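Local coordinates for uncharacterized protein (Exiguobacterium sibiricum, PDB 3B77) that is of unknown function but carries a bacterial pleckstrin homology domain followed by a predicted helical oligomerisation region, at residues A[88-93]-A[109-114]; A[32-37]-A[101-106]. All coordinates share one frame; numbering follows the deposited sequence.

Contact 1 (A[88-93]-A[109-114]); sequences VEIKFE and EHVKDL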
loop_
_atom_site.group_PDB
_atom_site.type_symbol
_atom_site.label_atom_id
_atom_site.label_comp_id
_atom_site.label_asym_id
_atom_site.label_seq_id
_atom_site.Cartn_x
_atom_site.Cartn_y
_atom_site.Cartn_z
ATOM N N VAL A 88 39.215 -50.827 19.579
ATOM C CA VAL A 88 37.894 -50.225 19.723
ATOM C C VAL A 88 37.980 -48.918 18.926
ATOM O O VAL A 88 39.029 -48.302 18.871
ATOM C CB VAL A 88 37.525 -49.974 21.213
ATOM C CG1 VAL A 88 37.452 -51.272 21.958
ATOM C CG2 VAL A 88 38.515 -49.039 21.907
ATOM N N GLU A 89 36.897 -48.508 18.280
ATOM C CA GLU A 89 36.907 -47.307 17.449
ATOM C C GLU A 89 35.949 -46.270 18.001
ATOM O O GLU A 89 34.794 -46.572 18.262
ATOM C CB GLU A 89 36.518 -47.663 16.012
ATOM C CG GLU A 89 36.499 -46.479 15.045
ATOM C CD GLU A 89 35.601 -46.691 13.812
ATOM O OE1 GLU A 89 34.369 -46.843 13.963
ATOM O OE2 GLU A 89 36.123 -46.659 12.683
ATOM N N ILE A 90 36.444 -45.045 18.182
ATOM C CA ILE A 90 35.626 -43.897 18.597
ATOM C C ILE A 90 35.542 -42.947 17.416
ATOM O O ILE A 90 36.524 -42.711 16.714
ATOM C CB ILE A 90 36.186 -43.179 19.845
ATOM C CG1 ILE A 90 35.199 -42.116 20.347
ATOM C CG2 ILE A 90 37.548 -42.590 19.560
ATOM C CD1 ILE A 90 35.551 -41.554 21.711
ATOM N N LYS A 91 34.341 -42.447 17.164
ATOM C CA LYS A 91 34.109 -41.532 16.075
ATOM C C LYS A 91 33.378 -40.287 16.547
ATOM O O LYS A 91 32.675 -40.299 17.551
ATOM C CB LYS A 91 33.255 -42.178 14.989
ATOM C CG LYS A 91 33.783 -43.454 14.357
ATOM C CD LYS A 91 32.682 -44.144 13.504
ATOM C CE LYS A 91 32.169 -43.247 12.342
ATOM N NZ LYS A 91 31.059 -43.864 11.519
ATOM N N PHE A 92 33.569 -39.214 15.791
ATOM C CA PHE A 92 32.870 -37.947 15.979
ATOM C C PHE A 92 33.213 -37.014 14.839
ATOM O O PHE A 92 34.066 -37.309 14.002
ATOM C CB PHE A 92 33.205 -37.281 17.316
ATOM C CG PHE A 92 34.659 -37.041 17.521
ATOM C CD1 PHE A 92 35.464 -38.021 18.086
ATOM C CD2 PHE A 92 35.233 -35.830 17.155
ATOM C CE1 PHE A 92 36.799 -37.792 18.265
ATOM C CE2 PHE A 92 36.559 -35.585 17.336
ATOM C CZ PHE A 92 37.353 -36.557 17.880
ATOM N N GLU A 93 32.498 -35.901 14.809
ATOM C CA GLU A 93 32.722 -34.851 13.853
ATOM C C GLU A 93 32.930 -33.579 14.639
ATOM O O GLU A 93 32.149 -33.250 15.532
ATOM C CB GLU A 93 31.527 -34.721 12.913
ATOM C CG GLU A 93 31.283 -35.990 12.065
ATOM C CD GLU A 93 30.144 -35.862 11.067
ATOM O OE1 GLU A 93 29.594 -34.740 10.895
ATOM O OE2 GLU A 93 29.817 -36.913 10.455
ATOM N N GLU A 109 38.235 -49.377 28.968
ATOM C CA GLU A 109 37.726 -48.675 30.141
ATOM C C GLU A 109 37.905 -47.165 29.975
ATOM O O GLU A 109 37.059 -46.394 30.374
ATOM C CB GLU A 109 38.415 -49.178 31.419
ATOM N N HIS A 110 38.993 -46.756 29.343
ATOM C CA HIS A 110 39.323 -45.343 29.200
ATOM C C HIS A 110 38.656 -44.691 28.001
ATOM O O HIS A 110 38.176 -43.563 28.095
ATOM C CB HIS A 110 40.839 -45.175 29.077
ATOM C CG HIS A 110 41.589 -45.663 30.268
ATOM N ND1 HIS A 110 42.265 -46.864 30.282
ATOM C CD2 HIS A 110 41.741 -45.126 31.499
ATOM C CE1 HIS A 110 42.809 -47.037 31.470
ATOM N NE2 HIS A 110 42.505 -45.997 32.225
ATOM N N VAL A 111 38.650 -45.399 26.875
ATOM C CA VAL A 111 37.996 -44.907 25.670
ATOM C C VAL A 111 36.493 -44.735 25.906
ATOM O O VAL A 111 35.880 -43.808 25.370
ATOM C CB VAL A 111 38.215 -45.829 24.434
ATOM C CG1 VAL A 111 37.752 -45.117 23.167
ATOM C CG2 VAL A 111 39.673 -46.212 24.275
ATOM N N LYS A 112 35.900 -45.612 26.711
ATOM C CA LYS A 112 34.488 -45.493 27.016
ATOM C C LYS A 112 34.263 -44.214 27.810
ATOM O O LYS A 112 33.217 -43.618 27.687
ATOM C CB LYS A 112 33.935 -46.716 27.792
ATOM C CG LYS A 112 33.793 -46.481 29.330
ATOM C CD LYS A 112 33.317 -47.717 30.104
ATOM C CE LYS A 112 33.041 -47.381 31.605
ATOM N NZ LYS A 112 34.133 -46.580 32.284
ATOM N N ASP A 113 35.213 -43.801 28.639
ATOM C CA ASP A 113 35.055 -42.539 29.364
ATOM C C ASP A 113 35.119 -41.329 28.425
ATOM O O ASP A 113 34.458 -40.335 28.659
ATOM C CB ASP A 113 36.104 -42.385 30.483
ATOM C CG ASP A 113 35.906 -43.375 31.635
ATOM O OD1 ASP A 113 34.805 -44.006 31.727
ATOM O OD2 ASP A 113 36.866 -43.489 32.459
ATOM N N LEU A 114 35.944 -41.407 27.391
ATOM C CA LEU A 114 36.018 -40.343 26.409
ATOM C C LEU A 114 34.701 -40.265 25.622
ATOM O O LEU A 114 34.159 -39.187 25.384
ATOM C CB LEU A 114 37.184 -40.578 25.456
ATOM C CG LEU A 114 37.465 -39.499 24.395
ATOM C CD1 LEU A 114 37.781 -38.167 25.035
ATOM C CD2 LEU A 114 38.597 -39.938 23.504
#
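Val88 and Ile90 of the strand face Val111 and Leu114 of the helix, and the four buried side chains meet through carbon atoms alone. Val88 uses one methyl. Val88 CG2 lies 3.9 Å from Val111 CG2, and the two side chains pass alongside each other in opposite directions. CG1 of Val88 is anti to the carbonyl carbon, which leaves CG2 as the branch that reaches the helix. Val111 presents both methyls. While its CG2 meets Val88, Val111 CG1 sits 4.2 Å from Ile90 CB and so rests near the branch point of that side chain. Ile90 continues past Val111 to the next turn of the helix. Its CG1 is anti to the backbone N and chi2 is also extended (169°). This stretched chain carries Ile90 CD1 to Leu114, 3.9 Å from Leu114 CG and equally far from Leu114 CD2. The two side chains cross there at about a right angle.

The PH fold is a two-sheet beta sandwich closed at one end by the helix that follows its last strand; residues 109-114 lie in the first turns of that helix. Here the short strand and helix segments run nearly parallel, 12° apart, with their axes 9.5 Å from each other. Val88 and Ile90 alternate with Glu89 and Lys91, whose side chains lie on the other side of the strand. Phe78 touches both Val88 and Val111, and Leu118, one turn beyond Leu114, adds to the apolar layer against Ile90 and Phe92. On the far side of the helix, Lys112 NZ forms a salt bridge of 2.7 Å with Asp113 OD1. The ammonium approaches on the syn side, 30° out of the carboxylate plane. Lys112 also packs on Asp20 of the second subunit.

Contact 2 (A[32-37]-A[101-106]); sequences FLIKSK and IDVDKK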
loop_
_atom_site.group_PDB
_atom_site.type_symbol
_atom_site.label_atom_id
_atom_site.label_comp_id
_atom_site.label_asym_id
_atom_site.label_seq_id
_atom_site.Cartn_x
_atom_site.Cartn_y
_atom_site.Cartn_z
ATOM N N PHE A 32 42.931 -35.976 27.918
ATOM C CA PHE A 32 42.933 -37.282 27.290
ATOM C C PHE A 32 43.842 -37.243 26.089
ATOM O O PHE A 32 43.731 -36.350 25.264
ATOM C CB PHE A 32 41.523 -37.647 26.864
ATOM C CG PHE A 32 41.254 -39.127 26.889
ATOM C CD1 PHE A 32 41.524 -39.934 25.775
ATOM C CD2 PHE A 32 40.733 -39.724 28.028
ATOM C CE1 PHE A 32 41.281 -41.303 25.817
ATOM C CE2 PHE A 32 40.484 -41.064 28.056
ATOM C CZ PHE A 32 40.756 -41.855 26.952
ATOM N N LEU A 33 44.762 -38.192 26.006
ATOM C CA LEU A 33 45.710 -38.238 24.907
ATOM C C LEU A 33 45.761 -39.662 24.385
ATOM O O LEU A 33 45.770 -40.626 25.163
ATOM C CB LEU A 33 47.082 -37.738 25.354
ATOM C CG LEU A 33 48.250 -37.637 24.363
ATOM C CD1 LEU A 33 47.975 -36.793 23.150
ATOM C CD2 LEU A 33 49.409 -37.060 25.095
ATOM N N ILE A 34 45.709 -39.776 23.065
ATOM C CA ILE A 34 45.798 -41.035 22.360
ATOM C C ILE A 34 46.941 -40.841 21.390
ATOM O O ILE A 34 46.948 -39.890 20.590
ATOM C CB ILE A 34 44.530 -41.346 21.559
ATOM C CG1 ILE A 34 43.339 -41.572 22.499
ATOM C CG2 ILE A 34 44.767 -42.559 20.646
ATOM C CD1 ILE A 34 42.002 -41.651 21.804
ATOM N N LYS A 35 47.938 -41.707 21.507
ATOM C CA LYS A 35 49.099 -41.638 20.652
ATOM C C LYS A 35 49.173 -42.905 19.815
ATOM O O LYS A 35 49.066 -44.005 20.321
ATOM C CB LYS A 35 50.379 -41.439 21.479
ATOM C CG LYS A 35 51.583 -40.927 20.648
ATOM C CD LYS A 35 52.908 -40.942 21.437
ATOM C CE LYS A 35 52.934 -39.937 22.605
ATOM N NZ LYS A 35 54.186 -40.067 23.445
ATOM N N SER A 36 49.298 -42.706 18.518
ATOM C CA SER A 36 49.547 -43.753 17.564
ATOM C C SER A 36 50.923 -43.500 16.914
ATOM O O SER A 36 51.615 -42.502 17.179
ATOM C CB SER A 36 48.425 -43.781 16.526
ATOM O OG SER A 36 48.900 -43.738 15.185
ATOM N N LYS A 37 51.319 -44.438 16.072
ATOM C CA LYS A 37 52.570 -44.359 15.333
ATOM C C LYS A 37 52.586 -43.145 14.418
ATOM O O LYS A 37 53.633 -42.541 14.213
ATOM C CB LYS A 37 52.731 -45.647 14.506
ATOM C CG LYS A 37 53.919 -45.719 13.549
ATOM C CD LYS A 37 53.970 -47.080 12.833
ATOM C CE LYS A 37 54.231 -48.255 13.804
ATOM N NZ LYS A 37 54.532 -49.565 13.123
ATOM N N ILE A 101 39.001 -42.827 15.425
ATOM C CA ILE A 101 40.249 -43.167 16.107
ATOM C C ILE A 101 40.186 -44.585 16.651
ATOM O O ILE A 101 39.280 -44.909 17.414
ATOM C CB ILE A 101 40.540 -42.171 17.260
ATOM C CG1 ILE A 101 40.478 -40.717 16.747
ATOM C CG2 ILE A 101 41.895 -42.469 17.889
ATOM C CD1 ILE A 101 40.531 -39.672 17.842
ATOM N N ASP A 102 41.143 -45.418 16.232
ATOM C CA ASP A 102 41.259 -46.820 16.689
ATOM C C ASP A 102 42.177 -46.892 17.893
ATOM O O ASP A 102 43.262 -46.326 17.867
ATOM C CB ASP A 102 41.806 -47.716 15.581
ATOM C CG ASP A 102 40.780 -47.987 14.490
ATOM O OD1 ASP A 102 39.640 -48.373 14.832
ATOM O OD2 ASP A 102 41.110 -47.837 13.296
ATOM N N VAL A 103 41.735 -47.579 18.941
ATOM C CA VAL A 103 42.455 -47.619 20.201
ATOM C C VAL A 103 42.572 -49.061 20.700
ATOM O O VAL A 103 41.640 -49.859 20.560
ATOM C CB VAL A 103 41.751 -46.753 21.279
ATOM C CG1 VAL A 103 42.553 -46.712 22.552
ATOM C CG2 VAL A 103 41.538 -45.360 20.776
ATOM N N ASP A 104 43.729 -49.365 21.291
ATOM C CA ASP A 104 44.018 -50.658 21.889
ATOM C C ASP A 104 42.855 -51.118 22.756
ATOM O O ASP A 104 42.535 -50.465 23.756
ATOM C CB ASP A 104 45.290 -50.531 22.741
ATOM C CG ASP A 104 45.842 -51.881 23.226
ATOM O OD1 ASP A 104 45.083 -52.881 23.383
ATOM O OD2 ASP A 104 47.068 -51.910 23.476
ATOM N N LYS A 105 42.246 -52.254 22.389
ATOM C CA LYS A 105 41.090 -52.767 23.122
ATOM C C LYS A 105 41.376 -52.965 24.593
ATOM O O LYS A 105 40.442 -52.946 25.395
ATOM C CB LYS A 105 40.542 -54.063 22.520
ATOM C CG LYS A 105 41.473 -55.270 22.613
ATOM C CD LYS A 105 40.910 -56.503 21.878
ATOM C CE LYS A 105 40.059 -57.415 22.767
ATOM N NZ LYS A 105 39.514 -58.654 22.063
ATOM N N LYS A 106 42.643 -53.161 24.943
ATOM C CA LYS A 106 43.034 -53.281 26.345
ATOM C C LYS A 106 42.563 -52.080 27.162
ATOM O O LYS A 106 42.167 -52.226 28.314
ATOM C CB LYS A 106 44.560 -53.438 26.507
ATOM C CG LYS A 106 45.157 -54.816 26.098
#
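Ile34 reaches across to Ile101 and Val103, joining the two sheets of the PH domain core. It is an apolar contact between strand 30-35 of one sheet and strand 97-104 of the other. No hydrogen bond crosses between the segments.

Ile34 divides its contacts between two methyls. Ile34 CG2 lies 4.0 Å from Ile101 CG2. Ile34 CD1 lies 3.9 Å from Val103 CG2, and it is also 4.0 Å from the Ile101 CG2 methyl. That one methyl of Ile101 therefore meets both methyls of Ile34. With chi1 at -66°, Ile34 places CG2 anti to the backbone N, while the extended chi2 (170°) carries CD1 out to the valine. Ile101 has a similar shape, and its CG2 is the branch turned to Ile34. The Ile34 and Val103 side chains cross at about a right angle.

Neighbouring strands and the helix set these residues in place. Ile34 is paired through its backbone with Tyr41, and the Tyr41 side chain also touches Ile101. Ile101 pairs through its backbone with Ile90. Val103 packs on Val88 and on Val111 of helix 108-146.

Beyond Val103 the strand ends at Asp104 and the chain enters a 3-10 turn. Lys105 NZ donates a hydrogen bond to the carbonyl oxygen of Gly82. Asp104 makes an Asx turn: Asp104 OD1 accepts from Lys106 N at 2.9 Å, with the N-H group above the carboxylate plane.

In the fold
The centres of the two contacts are about 9 Å apart, and all four segments belong to the bacterial PH domain. Along the chain the order is 32-37, 88-93, 101-106, 109-114, so the two contacts interleave. Strands 87-94 and 97-104 are antiparallel neighbours in the sheet of strands 73-79, 87-94 and 97-104. Probable backbone hydrogen bonds tie them, from Val88 N to Val103 O and from Ile101 N to Ile90 O. Helix 108-146 follows after a short turn. Contact 1 sets this helix on that sheet, and contact 2 joins it to the sheet that holds strand 30-35. Phe32 packs on Leu114 and Val111 on Val103, so both sheets and the helix start share one apolar core.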